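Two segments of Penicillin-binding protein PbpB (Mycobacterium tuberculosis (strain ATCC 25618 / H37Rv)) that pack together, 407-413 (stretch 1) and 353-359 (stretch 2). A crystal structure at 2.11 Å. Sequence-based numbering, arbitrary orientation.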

# COMPACT_ATOMS: atom_id res chain seq x y z
N VAL A 407 10.70 -1.47 -7.61
CA VAL A 407 11.72 -0.80 -6.81
C VAL A 407 11.24 -0.85 -5.36
O VAL A 407 10.27 -0.17 -5.00
CB VAL A 407 11.97 0.64 -7.28
CG1 VAL A 407 13.09 1.31 -6.46
CG2 VAL A 407 12.33 0.67 -8.78
N PRO A 408 11.89 -1.64 -4.50
CA PRO A 408 11.44 -1.76 -3.11
C PRO A 408 11.29 -0.39 -2.46
O PRO A 408 12.17 0.47 -2.59
CB PRO A 408 12.57 -2.57 -2.45
CG PRO A 408 13.12 -3.40 -3.60
CD PRO A 408 13.09 -2.44 -4.77
N PRO A 409 10.17 -0.15 -1.79
CA PRO A 409 9.91 1.19 -1.25
C PRO A 409 10.88 1.54 -0.13
O PRO A 409 11.34 0.67 0.62
CB PRO A 409 8.47 1.09 -0.72
CG PRO A 409 8.24 -0.36 -0.51
CD PRO A 409 9.06 -1.08 -1.54
N ARG A 410 11.17 2.83 -0.01
CA ARG A 410 12.05 3.36 1.01
C ARG A 410 11.43 4.62 1.57
O ARG A 410 10.80 5.39 0.84
CB ARG A 410 13.47 3.68 0.44
CG ARG A 410 14.25 2.47 -0.06
CD ARG A 410 14.67 1.62 1.12
NE ARG A 410 15.50 0.47 0.76
CZ ARG A 410 15.05 -0.76 0.56
NH1 ARG A 410 13.75 -1.03 0.65
NH2 ARG A 410 15.91 -1.75 0.27
N ILE A 411 11.64 4.85 2.87
CA ILE A 411 11.11 6.04 3.52
C ILE A 411 12.20 6.96 4.03
O ILE A 411 11.90 8.13 4.34
CB ILE A 411 10.13 5.67 4.65
CG1 ILE A 411 9.25 6.89 5.03
CG2 ILE A 411 10.89 5.18 5.87
CD1 ILE A 411 7.90 6.52 5.62
N ILE A 412 13.44 6.49 4.13
CA ILE A 412 14.58 7.34 4.48
C ILE A 412 15.18 7.83 3.17
O ILE A 412 15.68 7.03 2.37
CB ILE A 412 15.63 6.58 5.30
CG1 ILE A 412 14.99 5.74 6.40
CG2 ILE A 412 16.63 7.59 5.87
CD1 ILE A 412 14.26 6.56 7.42
N LYS A 413 15.14 9.15 2.95
CA LYS A 413 15.75 9.69 1.73
C LYS A 413 17.24 9.98 1.92
O LYS A 413 18.04 9.72 1.01
CB LYS A 413 15.03 10.97 1.29
CG LYS A 413 15.39 11.39 -0.14
CD LYS A 413 14.32 12.25 -0.77
CE LYS A 413 14.69 12.63 -2.21
NZ LYS A 413 14.98 11.45 -3.07
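Stretch 2 353-359: RTGVGLP

Stretch 2 has no regular helix or strand. It runs alongside stretch 1 in the same direction: Thr354 lies by Pro408, with CA atoms 5.7 Å apart, and Val356 by Arg410, with CA atoms 4.3 Å apart. Stretch 1 is largely extended and becomes a strand at Ile412. In stretch 2, Gly355 and Gly357 both have positive phi (74° and 93°), and the residues between and before them, Val356 and Thr354, are turn-like.

Most of the polar contact is made by backbone carbonyls of stretch 2. Thr354 O accepts a hydrogen bond from Arg410 NH1 at 2.9 Å. It also accepts one from water 1, with 3.1 Å between Thr354 O and the water oxygen. Water 1 accepts from Arg410 NH2 at 2.7 Å, so the guanidinium reaches Thr354 O both directly and through water. Arg410 NH1 also donates to Pro409 O at 2.9 Å, within its own stretch. The CB of Arg410 points away from stretch 2, but the side chain folds back to make these bonds. Gly355 O lies over one face of the guanidinium, 3.0 Å from Arg410 NH1, where the angle is too poor for a hydrogen bond.

Further along, Val356 O accepts from Ile411 N at 3.3 Å. Val356 O also accepts from water 2 at 2.7 Å, and water 2 accepts from Ile412 N at 2.8 Å. Val356 N donates weakly to Thr354 OG1 at 3.1 Å. Pro409 O receives a CA-H...O contact from Val356 CA at 3.2 Å.

Apolar packing completes the contact. Ile411 CB lies 4.1 Å from Val356 CG2, and Ile411 CG2 lies 3.8 Å from Leu358 CG. Pro409 CD rests 3.9 Å from Thr354 CB. At Gly357, a CB would come within 3.4 Å of Ile412 CG1. Together the stretches bury 389 Å².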

# COMPACT_ATOMS: atom_id res chain seq x y z
N ARG A 353 9.96 -9.09 3.52
CA ARG A 353 10.05 -7.69 3.93
C ARG A 353 10.62 -6.83 2.81
O ARG A 353 11.53 -7.24 2.09
CB ARG A 353 10.94 -7.54 5.17
CG ARG A 353 10.26 -7.90 6.45
CD ARG A 353 11.22 -7.79 7.63
NE ARG A 353 10.54 -8.24 8.84
CZ ARG A 353 10.62 -9.47 9.33
NH1 ARG A 353 11.37 -10.39 8.71
NH2 ARG A 353 9.95 -9.79 10.43
N THR A 354 10.10 -5.60 2.69
CA THR A 354 10.59 -4.70 1.67
C THR A 354 11.95 -4.10 2.02
O THR A 354 12.66 -3.68 1.11
CB THR A 354 9.61 -3.55 1.44
OG1 THR A 354 9.57 -2.74 2.62
CG2 THR A 354 8.20 -4.06 1.10
N GLY A 355 12.31 -4.05 3.30
CA GLY A 355 13.45 -3.27 3.73
C GLY A 355 13.22 -1.77 3.73
O GLY A 355 14.18 -1.00 3.58
N VAL A 356 11.97 -1.33 3.91
CA VAL A 356 11.63 0.09 3.78
C VAL A 356 12.34 0.97 4.80
O VAL A 356 12.45 2.19 4.59
CB VAL A 356 10.09 0.26 3.86
CG1 VAL A 356 9.57 -0.26 5.20
CG2 VAL A 356 9.69 1.72 3.66
N GLY A 357 12.83 0.40 5.90
CA GLY A 357 13.46 1.20 6.92
C GLY A 357 12.52 1.65 8.03
O GLY A 357 12.72 2.74 8.59
N LEU A 358 11.50 0.86 8.33
CA LEU A 358 10.57 1.18 9.40
C LEU A 358 10.52 0.02 10.39
O LEU A 358 10.51 -1.14 9.97
CB LEU A 358 9.15 1.44 8.83
CG LEU A 358 8.97 2.75 8.04
CD1 LEU A 358 7.66 2.77 7.24
CD2 LEU A 358 9.04 3.93 8.99
N PRO A 359 10.47 0.30 11.69
CA PRO A 359 10.43 -0.80 12.66
C PRO A 359 9.12 -1.57 12.60
O PRO A 359 8.06 -1.01 12.30
CB PRO A 359 10.59 -0.08 14.01
CG PRO A 359 10.07 1.31 13.77
CD PRO A 359 10.35 1.63 12.32
O HOH W 1 15.34 -4.37 -0.29
O HOH W 2 14.38 3.88 3.89